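Local coordinates for LPXTG-motif cell wall anchor domain protein (Mobiluncus mulieris, PDB 5U5O) that probably serves as a cell-surface adhesin, this two-domain piece being part of a giant cell-wall-anchored protein containing intramolecular cross-links, at residues C228-D233 with V247-V252; K15-T20 with E106-N111; S54-E59 with A119-E124. All blocks are in the same frame, centred on the assembly; numbering follows the deposited sequence. Where two conformers were deposited one is given.

How the interactions relate
The three contacts lie along an elongated two-domain chain. Interactions 2 and 3 belong to the T-Q ester bond domain and interaction 1 to the DUF5979 domain that follows it. Interactions 2 and 3 have centres about 16 Å apart and touch: Leu-108 CD2 of one packs on Leu-120 CD2 of the other at 3.9 Å, and helix 105-109 is followed in the chain by strand 118-127. Interaction 1 stands apart, its centre about 31 Å from that of interaction 2 and about 43 Å from that of interaction 3, beyond the centre of the chain from the latter. Strand 150-178 spans both domains, and the sheet it belongs to is reached by all three contacts.

Interaction 1 of 3, residues C228-D233 with V247-V252; sequences CTISED and VKFTAV
Phe-249 and Ile-230 meet between the two sheets of a beta-sandwich domain of the DUF5979 family, probably Ig-like in build, with strand 226-232 on one sheet and strand 244-251 on the other. No hydrogen bond joins the two segments; their CA atoms stay 9.7 Å apart at Ile-230 and Phe-249, closing to 8.5 Å at Glu-232 and Val-247, and side chains fill the interval. On the inner side the packing is apolar. CG2 of Ile-230, placed opposite the backbone N by a chi1 of -58°, approaches CE1 of Phe-249 obliquely at 3.9 Å, while the two side chains run antiparallel past one another. Leu-171 and Leu-173 of strand 150-178 also pack on Ile-230, and Ala-265 and Ala-286 also touch Phe-249. The other flank is looser: Lys-248 and Thr-250, alternating with the inward residues, belong to the exposed surface, and Ser-231 points from the opposite strand away from the contact toward Glu-264, to which its OG is hydrogen-bonded. Cys-228, at the start of the segment, forms the disulfide with Cys-200. A buried carboxylate completes the contact: the extended Glu-232 sets OE1 against both methyls of Val-247, 3.4 Å from CG2 and 3.5 Å from CG1.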
# COMPACT_ATOMS: atom_id res chain seq x y z
N CYS A 228 12.57 -2.70 -13.87
CA CYS A 228 12.59 -4.10 -14.21
C CYS A 228 13.68 -4.34 -15.29
O CYS A 228 13.79 -3.53 -16.26
CB CYS A 228 11.24 -4.41 -14.77
SG CYS A 228 11.07 -5.88 -15.77
N THR A 229 14.45 -5.39 -15.16
CA THR A 229 15.43 -5.79 -16.15
C THR A 229 14.95 -7.06 -16.83
O THR A 229 14.32 -7.94 -16.22
CB THR A 229 16.84 -5.96 -15.57
OG1 THR A 229 16.86 -6.98 -14.57
CG2 THR A 229 17.33 -4.65 -14.96
N ILE A 230 15.25 -7.13 -18.13
CA ILE A 230 14.97 -8.30 -18.94
C ILE A 230 16.31 -8.74 -19.51
O ILE A 230 17.01 -7.93 -20.15
CB ILE A 230 14.01 -7.93 -20.11
CG1 ILE A 230 12.71 -7.35 -19.58
CG2 ILE A 230 13.70 -9.14 -20.96
CD1 ILE A 230 11.89 -6.61 -20.62
N SER A 231 16.65 -10.01 -19.36
CA SER A 231 17.92 -10.56 -19.79
C SER A 231 17.65 -11.81 -20.59
O SER A 231 17.05 -12.76 -20.07
CB SER A 231 18.78 -10.96 -18.58
OG SER A 231 18.99 -9.88 -17.70
N GLU A 232 18.08 -11.83 -21.85
CA GLU A 232 17.98 -13.02 -22.67
C GLU A 232 19.28 -13.81 -22.63
O GLU A 232 20.35 -13.23 -22.62
CB GLU A 232 17.68 -12.65 -24.14
CG GLU A 232 17.27 -13.85 -24.96
CD GLU A 232 16.86 -13.50 -26.38
OE1 GLU A 232 16.58 -12.32 -26.67
OE2 GLU A 232 16.81 -14.47 -27.16
N ASP A 233 19.18 -15.13 -22.68
CA ASP A 233 20.34 -15.96 -22.94
C ASP A 233 20.65 -15.93 -24.43
O ASP A 233 20.19 -16.77 -25.21
CB ASP A 233 20.08 -17.40 -22.46
CG ASP A 233 21.27 -18.32 -22.62
OD1 ASP A 233 22.30 -17.96 -23.23
OD2 ASP A 233 21.19 -19.45 -22.08
N VAL A 247 19.47 -8.45 -30.44
CA VAL A 247 18.18 -8.41 -29.80
C VAL A 247 17.69 -6.97 -29.81
O VAL A 247 18.35 -6.08 -29.26
CB VAL A 247 18.21 -9.02 -28.39
CG1 VAL A 247 16.81 -9.05 -27.81
CG2 VAL A 247 18.78 -10.44 -28.44
N LYS A 248 16.52 -6.76 -30.40
CA LYS A 248 15.94 -5.45 -30.48
C LYS A 248 14.69 -5.38 -29.61
O LYS A 248 13.71 -6.07 -29.87
CB LYS A 248 15.63 -5.12 -31.95
CG LYS A 248 16.82 -5.32 -32.90
CD LYS A 248 16.49 -4.96 -34.35
CE LYS A 248 17.69 -5.15 -35.28
NZ LYS A 248 17.37 -4.81 -36.69
N PHE A 249 14.75 -4.55 -28.58
CA PHE A 249 13.63 -4.38 -27.67
C PHE A 249 12.78 -3.19 -28.07
O PHE A 249 13.32 -2.12 -28.36
CB PHE A 249 14.10 -4.19 -26.23
CG PHE A 249 14.78 -5.39 -25.64
CD1 PHE A 249 14.04 -6.38 -25.00
CD2 PHE A 249 16.15 -5.51 -25.68
CE1 PHE A 249 14.66 -7.47 -24.38
CE2 PHE A 249 16.78 -6.60 -25.08
CZ PHE A 249 16.03 -7.58 -24.42
N THR A 250 11.47 -3.35 -28.07
CA THR A 250 10.53 -2.26 -28.29
C THR A 250 9.42 -2.38 -27.25
O THR A 250 9.28 -3.44 -26.63
CB THR A 250 9.91 -2.31 -29.69
OG1 THR A 250 9.32 -3.60 -29.91
CG2 THR A 250 10.96 -2.07 -30.75
N ALA A 251 8.68 -1.30 -27.02
CA ALA A 251 7.50 -1.35 -26.15
C ALA A 251 6.40 -0.51 -26.78
O ALA A 251 6.68 0.40 -27.55
CB ALA A 251 7.81 -0.84 -24.75
N VAL A 252 5.16 -0.83 -26.45
CA VAL A 252 4.01 -0.06 -26.91
C VAL A 252 3.67 1.06 -25.94
O VAL A 252 4.28 1.20 -24.87
CB VAL A 252 2.78 -0.95 -27.21
CG1 VAL A 252 3.11 -2.03 -28.23
CG2 VAL A 252 2.21 -1.58 -25.95

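Interaction 2 of 3, residues K15-T20 with E106-N111; sequences KAFDVT and EDLTKN
Val-19, just past the short strand 16-18 of the T-Q ester bond domain, comes within 7.6 Å of Thr-109 between CA atoms, where the single turn of helix 105-109 ends and Lys-110 takes a positive phi of 58°. Leu-108 drives its side chain into the contact. Its CD1 methyl lies in the plane of the Phe-17 ring, at the edge, 3.7 Å from CZ, and also touches Val-19 CG2 at 3.8 Å. That valine methyl sits opposite the backbone N and is wedged against the leucine, with Leu-108 CB 3.9 Å away. Alongside, the CG2 methyl of Thr-109 rests on the carbonyl O of Val-19 at 3.8 Å, and that oxygen is also hydrogen-bonded by Arg-105. Both backbones are pinned by their own side chains: Asp-18 OD1 accepts from Thr-20 N in an Asx turn and from Thr-20 OG1 through its syn lone pair, and Thr-109 OG1 takes the N-H of Asn-111 in an ST turn. Strand 16-18 pairs in parallel with strand 150-178, whose Ile-162 and Ala-164 pack on Phe-17, while the ring of Phe-27 from strand 26-36 meets it from the neighbouring sheet; Leu-63, from a loop, packs on Leu-108.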
# COMPACT_ATOMS: atom_id res chain seq x y z
N LYS A 15 -12.50 -0.12 4.95
CA LYS A 15 -11.35 -0.41 5.80
C LYS A 15 -10.00 -0.28 5.09
O LYS A 15 -8.95 -0.43 5.71
CB LYS A 15 -11.51 -1.82 6.38
CG LYS A 15 -12.75 -2.01 7.25
CD LYS A 15 -12.77 -1.12 8.49
CE LYS A 15 -11.48 -1.24 9.28
NZ LYS A 15 -11.53 -0.60 10.63
N ALA A 16 -10.03 0.02 3.79
CA ALA A 16 -8.82 0.22 2.99
C ALA A 16 -9.01 1.33 1.96
O ALA A 16 -10.14 1.66 1.59
CB ALA A 16 -8.43 -1.06 2.28
N PHE A 17 -7.89 1.87 1.51
CA PHE A 17 -7.88 2.88 0.46
C PHE A 17 -6.66 2.69 -0.41
O PHE A 17 -5.71 2.00 -0.03
CB PHE A 17 -7.93 4.29 1.04
CG PHE A 17 -6.72 4.67 1.86
CD1 PHE A 17 -6.67 4.42 3.21
CD2 PHE A 17 -5.64 5.30 1.28
CE1 PHE A 17 -5.55 4.80 3.94
CE2 PHE A 17 -4.53 5.66 1.99
CZ PHE A 17 -4.48 5.42 3.34
N ASP A 18 -6.73 3.31 -1.59
CA ASP A 18 -5.69 3.21 -2.61
C ASP A 18 -4.63 4.29 -2.38
O ASP A 18 -4.81 5.44 -2.79
CB ASP A 18 -6.32 3.34 -4.01
CG ASP A 18 -5.28 3.34 -5.13
OD1 ASP A 18 -4.06 3.24 -4.85
OD2 ASP A 18 -5.69 3.46 -6.30
N VAL A 19 -3.51 3.88 -1.80
CA VAL A 19 -2.44 4.80 -1.40
C VAL A 19 -1.57 5.25 -2.57
O VAL A 19 -0.79 6.19 -2.43
CB VAL A 19 -1.57 4.19 -0.26
CG1 VAL A 19 -0.60 3.12 -0.77
CG2 VAL A 19 -0.83 5.28 0.50
N THR A 20 -1.69 4.57 -3.71
CA THR A 20 -0.99 4.98 -4.92
C THR A 20 -1.88 5.77 -5.88
O THR A 20 -1.54 5.92 -7.05
CB THR A 20 -0.37 3.77 -5.65
OG1 THR A 20 -1.38 2.79 -5.91
CG2 THR A 20 0.77 3.18 -4.87
N GLU A 106 1.96 11.69 0.76
CA GLU A 106 3.43 11.63 0.76
C GLU A 106 4.05 11.22 2.11
O GLU A 106 5.17 10.71 2.13
CB GLU A 106 4.05 12.95 0.26
CG GLU A 106 3.85 14.17 1.16
CD GLU A 106 4.74 15.35 0.79
OE1 GLU A 106 5.53 15.26 -0.18
OE2 GLU A 106 4.63 16.38 1.48
N ASP A 107 3.34 11.44 3.22
CA ASP A 107 3.78 10.93 4.52
C ASP A 107 3.63 9.41 4.65
O ASP A 107 4.23 8.81 5.54
CB ASP A 107 3.04 11.63 5.67
CG ASP A 107 3.44 13.08 5.82
OD1 ASP A 107 4.38 13.54 5.14
OD2 ASP A 107 2.81 13.77 6.64
N LEU A 108 2.82 8.81 3.79
CA LEU A 108 2.71 7.35 3.69
C LEU A 108 3.70 6.77 2.68
O LEU A 108 4.39 5.79 2.97
CB LEU A 108 1.28 6.95 3.32
CG LEU A 108 0.21 7.32 4.35
CD1 LEU A 108 -1.19 7.09 3.78
CD2 LEU A 108 0.40 6.53 5.64
N THR A 109 3.76 7.35 1.50
CA THR A 109 4.62 6.82 0.44
C THR A 109 6.09 7.22 0.57
O THR A 109 6.96 6.57 -0.02
CB THR A 109 4.15 7.31 -0.94
OG1 THR A 109 4.31 8.74 -1.03
CG2 THR A 109 2.70 6.92 -1.22
N LYS A 110 6.36 8.33 1.27
CA LYS A 110 7.68 8.96 1.31
C LYS A 110 8.19 9.35 -0.09
O LYS A 110 9.40 9.47 -0.30
CB LYS A 110 8.71 8.06 2.02
CG LYS A 110 8.22 7.41 3.31
CD LYS A 110 7.82 8.44 4.35
CE LYS A 110 7.35 7.78 5.63
NZ LYS A 110 7.07 8.78 6.69
N ASN A 111 7.26 9.56 -1.03
CA ASN A 111 7.59 9.74 -2.45
C ASN A 111 8.49 8.65 -3.06
O ASN A 111 9.30 8.93 -3.96
CB ASN A 111 8.16 11.14 -2.69
CG ASN A 111 7.21 12.23 -2.24
OD1 ASN A 111 7.56 13.08 -1.42
ND2 ASN A 111 6.00 12.22 -2.79

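Interaction 3 of 3, residues S54-E59 with A119-E124; sequences SVAGDE and ALVVYE
The Tyr-123 ring meets the turn obliquely, with Ala-56 CB and Gly-57 CA approaching its hydroxyl half, and a water lies in the ring plane at the hydroxyl edge. Ala-56 CB is 3.3 Å from Tyr-123 OH and 3.7 Å from its CZ. Gly-57 CA lies 3.5 Å from Tyr-123 CE2, and the glycine N is equally near this carbon, so the peptide linking the two turn residues runs along one side of the ring end. A second aromatic, Tyr-51 of strand 43-52, meets the Tyr-123 ring edge-to-face. The ring's reach comes from its first torsion, chi1 -84°, which places CG beside the backbone N and opposite the carbonyl carbon. The water links the two segments: it donates to Ala-56 O at 3.0 Å and is hydrogen-bonded to Tyr-123 OH at 2.9 Å. It thereby bridges the turn's carbonyl and the phenol.

In this part of the T-Q ester bond domain the residues from Val-55 to Asp-58 form a type II beta turn, closed by the bond from Asp-58 N to Val-55 O. Gly-57 occupies its third position with a phi of 93°, the positive value usual for glycine there. The turn belongs to the connection between strands 43-52 and 64-71, which folds back over the face of the sheet. Strand 118-127 is paired on one side with strand 43-52 and on the other with strand 150-178, and the turn packs on Val-121 and Tyr-123, every second residue of the strand, which point toward it, whereas Leu-120 points away. Val-121 presents its CG1 methyl to the turn, touching Ala-56 CB at 3.7 Å.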
# COMPACT_ATOMS: atom_id res chain seq x y z
N SER A 54 3.65 -0.73 12.93
CA SER A 54 4.94 -1.11 13.55
C SER A 54 5.51 -0.10 14.55
O SER A 54 6.28 -0.48 15.44
CB SER A 54 6.00 -1.42 12.48
OG SER A 54 6.67 -0.25 12.03
N VAL A 55 5.12 1.18 14.42
CA VAL A 55 5.53 2.23 15.37
C VAL A 55 4.35 2.81 16.18
O VAL A 55 4.42 3.93 16.70
CB VAL A 55 6.33 3.36 14.66
CG1 VAL A 55 7.64 2.80 14.11
CG2 VAL A 55 5.53 4.03 13.55
N ALA A 56 3.27 2.03 16.30
CA ALA A 56 2.04 2.52 16.91
C ALA A 56 2.30 2.87 18.37
O ALA A 56 2.85 2.06 19.11
CB ALA A 56 0.92 1.50 16.78
N GLY A 57 1.95 4.09 18.76
CA GLY A 57 2.14 4.59 20.12
C GLY A 57 3.44 5.35 20.37
O GLY A 57 3.60 5.96 21.43
N ASP A 58 4.36 5.32 19.40
CA ASP A 58 5.65 6.01 19.52
C ASP A 58 5.45 7.51 19.31
O ASP A 58 5.07 7.93 18.22
CB ASP A 58 6.68 5.47 18.51
CG ASP A 58 6.97 3.98 18.68
OD1 ASP A 58 6.46 3.34 19.63
OD2 ASP A 58 7.72 3.43 17.83
N GLU A 59 5.68 8.30 20.36
CA GLU A 59 5.54 9.76 20.30
C GLU A 59 6.60 10.35 19.37
O GLU A 59 7.79 10.06 19.52
CB GLU A 59 5.66 10.37 21.70
N ALA A 119 -0.01 -1.00 6.98
CA ALA A 119 -0.98 -1.13 8.06
C ALA A 119 -1.00 0.12 8.93
O ALA A 119 0.04 0.54 9.46
CB ALA A 119 -0.70 -2.35 8.92
N LEU A 120 -2.19 0.69 9.08
CA LEU A 120 -2.40 1.83 9.98
C LEU A 120 -3.33 1.48 11.14
O LEU A 120 -4.18 0.61 11.03
CB LEU A 120 -3.01 3.00 9.21
CG LEU A 120 -2.29 3.40 7.92
CD1 LEU A 120 -3.02 4.54 7.22
CD2 LEU A 120 -0.85 3.81 8.20
N VAL A 121 -3.24 2.27 12.20
CA VAL A 121 -4.11 2.06 13.36
C VAL A 121 -4.33 3.39 14.08
O VAL A 121 -3.42 4.20 14.19
CB VAL A 121 -3.55 0.94 14.29
CG1 VAL A 121 -2.21 1.37 14.88
CG2 VAL A 121 -4.56 0.54 15.36
N VAL A 122 -5.55 3.55 14.58
CA VAL A 122 -5.98 4.71 15.37
C VAL A 122 -5.90 4.36 16.86
O VAL A 122 -6.31 3.26 17.28
CB VAL A 122 -7.43 5.06 15.05
CG1 VAL A 122 -7.99 6.12 16.00
CG2 VAL A 122 -7.50 5.55 13.61
N TYR A 123 -5.29 5.25 17.63
CA TYR A 123 -5.26 5.22 19.11
C TYR A 123 -6.16 6.34 19.58
O TYR A 123 -6.31 7.37 18.91
CB TYR A 123 -3.83 5.48 19.56
CG TYR A 123 -2.91 4.25 19.58
CD1 TYR A 123 -3.15 3.12 18.79
CD2 TYR A 123 -1.81 4.23 20.45
CE1 TYR A 123 -2.31 2.01 18.85
CE2 TYR A 123 -0.97 3.12 20.51
CZ TYR A 123 -1.22 2.02 19.71
OH TYR A 123 -0.38 0.94 19.79
N GLU A 124 -6.78 6.16 20.76
CA GLU A 124 -7.71 7.15 21.32
C GLU A 124 -7.55 7.23 22.83
O GLU A 124 -7.28 6.20 23.50
CB GLU A 124 -9.17 6.79 21.01
CG GLU A 124 -10.16 7.94 21.18
CD GLU A 124 -10.16 8.90 19.99
OE1 GLU A 124 -9.62 8.56 18.92
OE2 GLU A 124 -10.69 10.02 20.16
O HOH W 1 1.65 1.25 21.78